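Local coordinates for protein D-galactonate dehydratase family member RspA (PDB 3T6C) that catalyses, at a low rate in vitro, the magnesium-dependent dehydration of D-gluconate to 2-dehydro-3-deoxy-D-gluconate, at residues Glu298-Val301 against Glu305-Pro308; Leu309-Leu314 against Ala335-Leu340; Val46-Thr51 against Gly55-Gly60; Thr30-Ile35 against Tyr78-Leu83. All coordinates share one frame; numbering follows the deposited sequence.

Interaction 1 (Glu298-Val301 against Glu305-Pro308); sequences ELFV and EWKP. With MG (magnesium ion), chain C; GCO (D-gluconic acid), chain D.
The backbone N of V301 donates to E305 OE1 at 2.8 Å, tying the loop that leaves barrel strand 294-296 to the first turn of helix 303-311. This is one beta-alpha connection of the (beta/alpha)7-beta barrel of the enolase superfamily, and it lies at the rim where the metal ligands are carried. An N-H...O angle of 145° shows a moderately bent bond, although the donor comes nearly in line with the C-O direction of the carboxylate. N302 N adds a weak bond to the same oxygen, while E305 OE2 is bonded by N302 ND2 of a second subunit, so both carboxylate oxygens are engaged.

Apolar packing adds to this bond. F300 lays one face of its ring against the helix: E305 CB stands 4.0 Å from the ring centroid, a CH-pi contact 18° off the normal and displaced toward the rim. At another part of the ring, F300 CD2 meets W306 CB at 3.6 Å, and L309, one turn further on, also touches F300.

The same loop begins with E298, whose side chain does not meet the helix segment and enters the active site. Its CG occupies the position between the backbone N and the carbonyl carbon (chi1 69°), and from there the chain runs out extended. E298 OE1 binds magnesium at 2.2 Å; D246, E272, two gluconate oxygens and a water complete six ligands. Y103 OH of the second subunit hydrogen-bonds E298 OE2, which itself lies 2.6 Å from O2 of the gluconate.

Interaction 2 (Leu309-Leu314 against Ala335-Leu340); sequences LIDNKL and AIYSEL
Y337 OH donates to D311 OD1 at 2.6 Å, the one hydrogen bond between these segments. The acceptor is met on its syn side, with the hydroxyl 16° out of the carboxylate plane. The carboxylate comes to the edge of the tyrosine ring, and its plane is turned 61° from that of the ring. Y337 reaches so far because CG stands anti to the backbone N (chi1 -157°), which swings the ring over to the other helix. Around this pair lie more polar groups: K307 forms a salt bridge with D311 OD2, and D311 OD1 approaches its counterpart in a third subunit. N341 ND2 of that subunit hydrogen-bonds Y337 OH, and its Y337 stacks on the Y337 ring.

The packing part joins two neighbouring outer helices of the barrel, 303-311 and 328-340, through I310. Its two ends part: I310 CG2 rests on Y337 CD2 at 3.8 Å, whereas I310 CD1 reaches S338 OG at 3.4 Å. That hydroxyl has its hydrogen bond to I334 O within its own helix and touches the isoleucine methyl as well.

Backbone bonds end the first helix in a Schellman motif, with K313, at positive phi, as the C-prime residue. L314 N binds L309 O at 2.8 Å, and K313 N binds I310 O at 3.2 Å. The lysine chain curls back, and K313 NZ meets D311 O at 3.0 Å from above the carbonyl plane.

Interaction 3 (Val46-Thr51 against Gly55-Gly60); sequences VVKIET and GLYGLG
V46-T51 and Y57-G60 run antiparallel, their axes 165° apart in direction and 4.7 Å apart at closest approach, with V47:G60 and I49:G58 as hydrogen-bonded pairs. They form the beta hairpin of the N-terminal capping domain of the enolase superfamily. Each pair is held by two N-H...O bonds, V47 N to G60 O at 2.9 Å being one of the four.

K48:L59 and E50:Y57 are the non-hydrogen-bonded pairs, and their side chains share one face of the sheet. K48 is fully extended, with CG anti to the backbone N (chi1 -178°), and passes over the Y57 ring. K48 CE stands 3.7 Å from the ring centroid as a CH-pi contact, and K48 NZ makes a cation-pi contact at 4.3 Å, only 8° off the ring normal. The polar ends go on to residues near the C-terminus, K48 NZ to E412 as a salt bridge and Y57 OH to D409 as a hydrogen bond. Beside them K48 CG lies against L59 CD2 at 3.8 Å, the two chains pointing the same way.

V47 and I49 are paired with G60 and G58, which have no side chain to put on that face; I49 packs there on A120 and I124 of helix 108-129.

Toward the turn the regular pairing gives way. T51 N makes only a weak bond to L56 O, and T51 OG1 donates to the same carbonyl at 2.9 Å. A water bridges this end, accepting from T51 N and donating to L56 O at 2.7 Å.

Interaction 4 (Thr30-Ile35 against Tyr78-Leu83); sequences TNVKTI and YLAPFL
V32 lays its branched side chain over A80, with V32 CB and A80 CB only 3.6 Å apart. Alanine, with its single methyl, lets the backbones come close, and the CA atoms of V32 and A80 are 5.1 Å from each other. The two valine methyls divide the surface of the helix between them. V32 CG1, anti to the backbone N (chi1 174°), touches A80 CB at 3.8 Å, while V32 CG2 reaches L83 CD1 at 4.0 Å. L83 follows A80 by three residues and so presents itself on the same side of the helix; its side chain crosses that of V32 at about a right angle. No polar atoms pair between the segments, and the joint rests on van der Waals contact alone.

I117 of helix 108-129 touches V32, L79 and L83 together, and V47 of the neighbouring strand also touches V32. Y78, L79, P81 and F82 pack on a second subunit. P81 has no N-H, hence the break in helical bonding there. Strand 29-37 carries a classic beta bulge, T30 and N31 both facing E50. A helix such as 68-83 packed on a three-stranded antiparallel sheet is the alpha+beta build of the cap in enolase-superfamily proteins.

In the fold
The four contacts form two pairs, one in each domain. Interactions 1 and 2 share helix 303-311 of the barrel, with centres 11 Å apart, and meet where F300 CZ touches L309 CD1 at 3.7 Å. Interaction 1 holds a magnesium ligand; interaction 2 stands further out, and both face the third subunit. Interactions 3 and 4 adjoin in the capping domain, centres 10 Å apart, because strands 29-37 and 44-51 are neighbours in one sheet: V46 O and I35 N lie 2.8 Å apart. The pairs do not touch, the centres of 1 and 3 being 28 Å apart. The V46 side chain lies about 12 Å from that of D352, a substrate-binding residue.

Interaction 1 (Glu298-Val301 against Glu305-Pro308)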
# COMPACT_ATOMS: atom_id res chain seq x y z
N GLU A 298 -22.17 -11.22 -14.13
CA GLU A 298 -23.59 -11.28 -14.54
C GLU A 298 -24.50 -10.87 -13.40
O GLU A 298 -25.62 -10.37 -13.66
CB GLU A 298 -23.99 -12.69 -15.06
CG GLU A 298 -24.00 -13.72 -13.95
CD GLU A 298 -24.11 -15.15 -14.46
OE1 GLU A 298 -23.38 -15.52 -15.40
OE2 GLU A 298 -24.92 -15.94 -13.95
N LEU A 299 -24.07 -11.07 -12.15
CA LEU A 299 -24.88 -10.69 -10.98
C LEU A 299 -24.77 -9.21 -10.58
O LEU A 299 -25.50 -8.76 -9.70
CB LEU A 299 -24.48 -11.55 -9.75
CG LEU A 299 -25.14 -12.92 -9.73
CD1 LEU A 299 -24.43 -13.83 -8.71
CD2 LEU A 299 -26.64 -12.76 -9.31
N PHE A 300 -23.83 -8.46 -11.17
CA PHE A 300 -23.54 -7.13 -10.62
C PHE A 300 -24.66 -6.11 -10.86
O PHE A 300 -25.35 -6.13 -11.89
CB PHE A 300 -22.27 -6.56 -11.25
CG PHE A 300 -21.01 -7.27 -10.87
CD1 PHE A 300 -20.92 -8.16 -9.80
CD2 PHE A 300 -19.85 -7.02 -11.61
CE1 PHE A 300 -19.69 -8.77 -9.45
CE2 PHE A 300 -18.63 -7.59 -11.27
CZ PHE A 300 -18.53 -8.48 -10.22
N VAL A 301 -24.98 -5.41 -9.79
CA VAL A 301 -25.95 -4.30 -9.78
C VAL A 301 -25.40 -2.95 -9.34
O VAL A 301 -26.19 -1.96 -9.19
CB VAL A 301 -27.19 -4.71 -8.95
CG1 VAL A 301 -27.95 -5.87 -9.60
CG2 VAL A 301 -26.77 -5.14 -7.53
N GLU A 305 -19.28 -2.95 -6.84
CA GLU A 305 -18.88 -4.30 -7.25
C GLU A 305 -17.89 -4.29 -8.41
O GLU A 305 -16.81 -4.85 -8.31
CB GLU A 305 -20.10 -5.14 -7.65
CG GLU A 305 -21.05 -5.34 -6.46
CD GLU A 305 -22.43 -5.90 -6.83
OE1 GLU A 305 -22.93 -5.54 -7.93
OE2 GLU A 305 -23.02 -6.66 -6.00
N TRP A 306 -18.29 -3.72 -9.54
CA TRP A 306 -17.49 -3.85 -10.76
C TRP A 306 -16.27 -2.91 -10.86
O TRP A 306 -15.20 -3.32 -11.38
CB TRP A 306 -18.34 -3.75 -12.02
CG TRP A 306 -19.30 -2.59 -12.16
CD1 TRP A 306 -20.62 -2.62 -11.86
CD2 TRP A 306 -19.03 -1.27 -12.66
NE1 TRP A 306 -21.23 -1.39 -12.14
CE2 TRP A 306 -20.25 -0.55 -12.60
CE3 TRP A 306 -17.89 -0.63 -13.12
CZ2 TRP A 306 -20.35 0.79 -13.02
CZ3 TRP A 306 -18.00 0.73 -13.56
CH2 TRP A 306 -19.21 1.39 -13.49
N LYS A 307 -16.37 -1.71 -10.30
CA LYS A 307 -15.31 -0.73 -10.54
C LYS A 307 -13.96 -1.18 -9.95
O LYS A 307 -12.94 -1.14 -10.64
CB LYS A 307 -15.74 0.67 -10.05
CG LYS A 307 -14.69 1.76 -10.48
CD LYS A 307 -15.22 3.12 -9.95
CE LYS A 307 -14.21 4.22 -10.16
NZ LYS A 307 -12.94 3.98 -9.42
N PRO A 308 -13.92 -1.62 -8.67
CA PRO A 308 -12.62 -2.01 -8.11
C PRO A 308 -12.00 -3.18 -8.87
O PRO A 308 -10.76 -3.27 -8.98
CB PRO A 308 -12.96 -2.41 -6.65
CG PRO A 308 -14.27 -1.68 -6.38
CD PRO A 308 -15.00 -1.68 -7.66
MG MG C . -22.60 -17.49 -15.78
C1 GCO D . -24.76 -17.75 -17.73
C2 GCO D . -25.48 -17.63 -16.44
C3 GCO D . -26.92 -18.11 -16.46
C4 GCO D . -27.65 -17.70 -15.20
C5 GCO D . -29.08 -17.34 -15.52
C6 GCO D . -29.88 -16.89 -14.32
O1A GCO D . -25.37 -17.76 -18.84
O1B GCO D . -23.49 -17.69 -17.71
O2 GCO D . -24.65 -18.10 -15.41
O3 GCO D . -26.87 -19.48 -16.61
O4 GCO D . -27.60 -18.79 -14.30
O5 GCO D . -29.07 -16.33 -16.47
O6 GCO D . -31.21 -16.52 -14.60
O HOH W 1 -22.08 -17.50 -13.75

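Interaction 2 (Leu309-Leu314 against Ala335-Leu340)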
# COMPACT_ATOMS: atom_id res chain seq x y z
N LEU A 309 -12.83 -4.06 -9.43
CA LEU A 309 -12.25 -5.22 -10.09
C LEU A 309 -11.59 -4.77 -11.38
O LEU A 309 -10.49 -5.26 -11.73
CB LEU A 309 -13.32 -6.23 -10.48
CG LEU A 309 -14.06 -6.88 -9.30
CD1 LEU A 309 -14.93 -8.04 -9.76
CD2 LEU A 309 -13.22 -7.27 -8.15
N ILE A 310 -12.22 -3.81 -12.05
CA ILE A 310 -11.68 -3.36 -13.34
C ILE A 310 -10.44 -2.50 -13.06
O ILE A 310 -9.39 -2.68 -13.70
CB ILE A 310 -12.74 -2.63 -14.14
CG1 ILE A 310 -13.85 -3.62 -14.57
CG2 ILE A 310 -12.09 -1.99 -15.40
CD1 ILE A 310 -15.11 -2.88 -15.12
N ASP A 311 -10.52 -1.60 -12.08
CA ASP A 311 -9.39 -0.72 -11.74
C ASP A 311 -8.14 -1.49 -11.42
O ASP A 311 -7.06 -1.07 -11.80
CB ASP A 311 -9.75 0.10 -10.47
CG ASP A 311 -10.51 1.37 -10.79
OD1 ASP A 311 -10.35 1.91 -11.91
OD2 ASP A 311 -11.19 1.85 -9.88
N ASN A 312 -8.31 -2.59 -10.70
CA ASN A 312 -7.19 -3.38 -10.18
C ASN A 312 -6.80 -4.57 -11.07
O ASN A 312 -5.96 -5.42 -10.68
CB ASN A 312 -7.44 -3.75 -8.72
CG ASN A 312 -7.44 -2.55 -7.83
OD1 ASN A 312 -6.37 -1.94 -7.63
ND2 ASN A 312 -8.59 -2.17 -7.32
N LYS A 313 -7.38 -4.64 -12.26
CA LYS A 313 -7.01 -5.69 -13.23
C LYS A 313 -7.33 -7.08 -12.66
O LYS A 313 -6.57 -8.05 -12.89
CB LYS A 313 -5.53 -5.60 -13.65
CG LYS A 313 -5.05 -4.14 -13.92
CD LYS A 313 -5.87 -3.41 -14.97
CE LYS A 313 -5.23 -2.07 -15.37
NZ LYS A 313 -5.27 -1.10 -14.19
N LEU A 314 -8.43 -7.17 -11.92
CA LEU A 314 -8.77 -8.43 -11.22
C LEU A 314 -9.59 -9.35 -12.10
O LEU A 314 -9.78 -10.51 -11.75
CB LEU A 314 -9.50 -8.16 -9.87
CG LEU A 314 -8.61 -7.32 -8.94
CD1 LEU A 314 -9.39 -7.12 -7.64
CD2 LEU A 314 -7.23 -7.98 -8.68
N ALA A 335 -18.26 -0.41 -20.55
CA ALA A 335 -17.41 -0.92 -21.62
C ALA A 335 -16.17 -0.02 -21.79
O ALA A 335 -15.06 -0.50 -21.99
CB ALA A 335 -18.23 -1.00 -22.91
N ILE A 336 -16.38 1.29 -21.75
CA ILE A 336 -15.28 2.28 -21.85
C ILE A 336 -14.34 2.21 -20.64
O ILE A 336 -13.10 2.20 -20.79
CB ILE A 336 -15.86 3.68 -22.03
CG1 ILE A 336 -16.37 3.80 -23.47
CG2 ILE A 336 -14.77 4.76 -21.67
CD1 ILE A 336 -17.23 5.05 -23.70
N TYR A 337 -14.91 2.11 -19.45
CA TYR A 337 -14.05 1.99 -18.26
C TYR A 337 -13.17 0.73 -18.35
O TYR A 337 -12.00 0.74 -18.00
CB TYR A 337 -14.95 1.94 -17.01
CG TYR A 337 -14.22 2.38 -15.77
CD1 TYR A 337 -14.18 3.73 -15.44
CD2 TYR A 337 -13.57 1.47 -14.95
CE1 TYR A 337 -13.48 4.19 -14.35
CE2 TYR A 337 -12.83 1.94 -13.85
CZ TYR A 337 -12.78 3.28 -13.58
OH TYR A 337 -12.09 3.73 -12.46
N SER A 338 -13.76 -0.35 -18.87
CA SER A 338 -13.01 -1.60 -19.11
C SER A 338 -11.94 -1.40 -20.17
O SER A 338 -10.75 -1.81 -19.96
CB SER A 338 -13.99 -2.71 -19.54
OG SER A 338 -14.93 -2.93 -18.51
N GLU A 339 -12.30 -0.74 -21.28
CA GLU A 339 -11.37 -0.53 -22.38
C GLU A 339 -10.09 0.14 -21.91
O GLU A 339 -8.97 -0.26 -22.29
CB GLU A 339 -12.09 0.39 -23.41
CG GLU A 339 -11.20 0.78 -24.62
CD GLU A 339 -11.87 1.84 -25.52
OE1 GLU A 339 -13.09 2.10 -25.40
OE2 GLU A 339 -11.12 2.44 -26.31
N LEU A 340 -10.23 1.17 -21.09
CA LEU A 340 -9.05 1.94 -20.66
C LEU A 340 -8.20 1.17 -19.65
O LEU A 340 -7.05 1.54 -19.39
CB LEU A 340 -9.49 3.31 -20.13
CG LEU A 340 -9.74 4.49 -21.12
CD1 LEU A 340 -10.53 4.08 -22.35
CD2 LEU A 340 -10.43 5.68 -20.44

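Interaction 3 (Val46-Thr51 against Gly55-Gly60)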
# COMPACT_ATOMS: atom_id res chain seq x y z
N VAL A 46 -40.62 -6.54 -21.29
CA VAL A 46 -40.29 -5.63 -22.38
C VAL A 46 -41.02 -4.32 -22.10
O VAL A 46 -42.13 -4.33 -21.57
CB VAL A 46 -40.77 -6.25 -23.73
CG1 VAL A 46 -40.89 -5.20 -24.83
CG2 VAL A 46 -39.85 -7.40 -24.14
N VAL A 47 -40.36 -3.20 -22.39
CA VAL A 47 -40.99 -1.89 -22.31
C VAL A 47 -41.20 -1.31 -23.70
O VAL A 47 -40.34 -1.44 -24.58
CB VAL A 47 -40.06 -0.96 -21.52
CG1 VAL A 47 -40.46 0.51 -21.68
CG2 VAL A 47 -40.10 -1.36 -20.01
N LYS A 48 -42.38 -0.71 -23.92
CA LYS A 48 -42.63 0.06 -25.16
C LYS A 48 -42.92 1.52 -24.80
O LYS A 48 -43.85 1.79 -24.02
CB LYS A 48 -43.83 -0.54 -25.95
CG LYS A 48 -44.08 0.21 -27.27
CD LYS A 48 -44.98 -0.73 -28.11
CE LYS A 48 -45.25 -0.24 -29.48
NZ LYS A 48 -46.15 -1.27 -30.18
N ILE A 49 -42.14 2.46 -25.33
CA ILE A 49 -42.36 3.88 -25.12
C ILE A 49 -42.91 4.51 -26.41
O ILE A 49 -42.25 4.47 -27.44
CB ILE A 49 -41.07 4.61 -24.74
CG1 ILE A 49 -40.54 4.08 -23.40
CG2 ILE A 49 -41.34 6.14 -24.69
CD1 ILE A 49 -39.28 4.80 -22.92
N GLU A 50 -44.13 5.05 -26.36
CA GLU A 50 -44.74 5.72 -27.51
C GLU A 50 -44.46 7.20 -27.47
O GLU A 50 -44.33 7.80 -26.40
CB GLU A 50 -46.24 5.48 -27.57
CG GLU A 50 -46.52 4.03 -27.74
CD GLU A 50 -47.91 3.73 -28.22
OE1 GLU A 50 -48.84 4.54 -27.97
OE2 GLU A 50 -48.06 2.69 -28.87
N THR A 51 -44.31 7.79 -28.66
CA THR A 51 -44.18 9.25 -28.79
C THR A 51 -45.38 9.85 -29.52
O THR A 51 -46.32 9.16 -29.95
CB THR A 51 -42.93 9.64 -29.54
OG1 THR A 51 -43.09 9.35 -30.94
CG2 THR A 51 -41.72 8.84 -29.02
N GLY A 55 -46.28 6.10 -35.30
CA GLY A 55 -45.41 5.02 -35.68
C GLY A 55 -44.00 5.01 -35.11
O GLY A 55 -43.30 4.04 -35.34
N LEU A 56 -43.59 6.07 -34.41
CA LEU A 56 -42.25 6.16 -33.83
C LEU A 56 -42.38 5.78 -32.36
O LEU A 56 -43.03 6.49 -31.57
CB LEU A 56 -41.69 7.57 -33.95
CG LEU A 56 -40.39 7.86 -33.21
CD1 LEU A 56 -39.27 6.87 -33.54
CD2 LEU A 56 -39.91 9.26 -33.53
N TYR A 57 -41.80 4.64 -31.99
CA TYR A 57 -41.84 4.18 -30.60
C TYR A 57 -40.52 3.48 -30.33
O TYR A 57 -39.76 3.17 -31.25
CB TYR A 57 -42.99 3.23 -30.33
CG TYR A 57 -43.09 2.05 -31.30
CD1 TYR A 57 -42.31 0.91 -31.13
CD2 TYR A 57 -43.90 2.14 -32.42
CE1 TYR A 57 -42.38 -0.16 -32.02
CE2 TYR A 57 -43.99 1.07 -33.32
CZ TYR A 57 -43.20 -0.07 -33.11
OH TYR A 57 -43.28 -1.12 -33.99
N GLY A 58 -40.16 3.38 -29.06
CA GLY A 58 -38.98 2.62 -28.68
C GLY A 58 -39.29 1.33 -27.92
O GLY A 58 -40.21 1.31 -27.12
N LEU A 59 -38.39 0.36 -28.01
CA LEU A 59 -38.50 -0.86 -27.24
C LEU A 59 -37.25 -1.07 -26.40
O LEU A 59 -36.12 -0.79 -26.81
CB LEU A 59 -38.65 -2.07 -28.18
CG LEU A 59 -39.90 -2.03 -29.09
CD1 LEU A 59 -39.81 -3.24 -30.07
CD2 LEU A 59 -41.19 -2.07 -28.28
N GLY A 60 -37.45 -1.64 -25.22
CA GLY A 60 -36.34 -1.93 -24.31
C GLY A 60 -36.56 -3.20 -23.52
O GLY A 60 -37.70 -3.70 -23.40
O HOH W 2 -45.62 6.24 -31.03

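Interaction 4 (Thr30-Ile35 against Tyr78-Leu83)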
# COMPACT_ATOMS: atom_id res chain seq x y z
N THR A 30 -45.64 9.91 -24.95
CA THR A 30 -47.07 9.86 -24.68
C THR A 30 -47.61 8.68 -23.87
O THR A 30 -48.68 8.79 -23.25
CB THR A 30 -47.82 9.88 -26.01
OG1 THR A 30 -47.43 8.75 -26.81
CG2 THR A 30 -47.54 11.18 -26.77
N ASN A 31 -46.86 7.58 -23.87
CA ASN A 31 -47.31 6.37 -23.16
C ASN A 31 -46.11 5.51 -22.89
O ASN A 31 -45.23 5.49 -23.71
CB ASN A 31 -48.33 5.61 -24.06
CG ASN A 31 -49.11 4.54 -23.29
OD1 ASN A 31 -50.06 4.87 -22.56
ND2 ASN A 31 -48.75 3.27 -23.46
N VAL A 32 -46.11 4.79 -21.78
CA VAL A 32 -45.06 3.82 -21.48
C VAL A 32 -45.77 2.60 -21.00
O VAL A 32 -46.59 2.68 -20.07
CB VAL A 32 -44.10 4.32 -20.36
CG1 VAL A 32 -43.06 3.20 -19.95
CG2 VAL A 32 -43.42 5.62 -20.81
N LYS A 33 -45.47 1.46 -21.61
CA LYS A 33 -46.06 0.23 -21.07
C LYS A 33 -45.12 -0.96 -20.97
O LYS A 33 -44.09 -1.02 -21.60
CB LYS A 33 -47.27 -0.17 -21.86
CG LYS A 33 -46.95 -0.72 -23.18
CD LYS A 33 -48.25 -1.27 -23.74
CE LYS A 33 -48.16 -1.44 -25.19
NZ LYS A 33 -49.52 -1.41 -25.83
N THR A 34 -45.50 -1.92 -20.14
CA THR A 34 -44.70 -3.12 -19.94
C THR A 34 -45.46 -4.31 -20.53
O THR A 34 -46.66 -4.46 -20.29
CB THR A 34 -44.51 -3.43 -18.46
OG1 THR A 34 -43.94 -2.30 -17.77
CG2 THR A 34 -43.61 -4.63 -18.30
N ILE A 35 -44.74 -5.15 -21.29
CA ILE A 35 -45.29 -6.33 -21.89
C ILE A 35 -44.54 -7.53 -21.27
O ILE A 35 -43.28 -7.57 -21.28
CB ILE A 35 -45.08 -6.32 -23.40
CG1 ILE A 35 -45.93 -5.19 -24.03
CG2 ILE A 35 -45.51 -7.64 -24.01
CD1 ILE A 35 -45.39 -4.71 -25.39
N TYR A 78 -44.31 3.71 -11.47
CA TYR A 78 -43.31 4.76 -11.17
C TYR A 78 -42.65 5.38 -12.41
O TYR A 78 -42.89 6.56 -12.73
CB TYR A 78 -42.24 4.21 -10.17
CG TYR A 78 -42.89 3.76 -8.89
CD1 TYR A 78 -43.23 4.69 -7.89
CD2 TYR A 78 -43.20 2.39 -8.66
CE1 TYR A 78 -43.85 4.30 -6.76
CE2 TYR A 78 -43.82 1.99 -7.49
CZ TYR A 78 -44.13 2.95 -6.54
OH TYR A 78 -44.74 2.54 -5.36
N LEU A 79 -41.81 4.60 -13.10
CA LEU A 79 -41.08 5.19 -14.24
C LEU A 79 -42.01 5.64 -15.38
O LEU A 79 -41.76 6.68 -15.98
CB LEU A 79 -40.00 4.25 -14.80
CG LEU A 79 -38.93 3.88 -13.79
CD1 LEU A 79 -37.75 3.15 -14.53
CD2 LEU A 79 -38.41 5.14 -13.11
N ALA A 80 -43.11 4.91 -15.63
CA ALA A 80 -44.03 5.29 -16.71
C ALA A 80 -44.64 6.71 -16.43
O ALA A 80 -44.47 7.60 -17.26
CB ALA A 80 -45.14 4.22 -16.88
N PRO A 81 -45.31 6.93 -15.26
CA PRO A 81 -45.85 8.27 -15.04
C PRO A 81 -44.77 9.36 -14.99
O PRO A 81 -45.01 10.52 -15.37
CB PRO A 81 -46.62 8.15 -13.69
CG PRO A 81 -46.14 6.85 -13.07
CD PRO A 81 -45.74 5.97 -14.23
N PHE A 82 -43.58 8.98 -14.50
CA PHE A 82 -42.43 9.92 -14.43
C PHE A 82 -42.08 10.44 -15.82
O PHE A 82 -41.56 11.57 -15.96
CB PHE A 82 -41.27 9.13 -13.84
CG PHE A 82 -39.95 9.88 -13.76
CD1 PHE A 82 -38.94 9.65 -14.68
CD2 PHE A 82 -39.70 10.72 -12.69
CE1 PHE A 82 -37.69 10.30 -14.59
CE2 PHE A 82 -38.46 11.38 -12.57
CZ PHE A 82 -37.44 11.17 -13.51
N LEU A 83 -42.25 9.62 -16.85
CA LEU A 83 -41.80 10.00 -18.20
C LEU A 83 -42.78 10.75 -19.08
O LEU A 83 -42.38 11.45 -20.03
CB LEU A 83 -41.38 8.75 -18.99
CG LEU A 83 -40.17 8.04 -18.40
CD1 LEU A 83 -40.03 6.67 -18.98
CD2 LEU A 83 -38.92 8.89 -18.68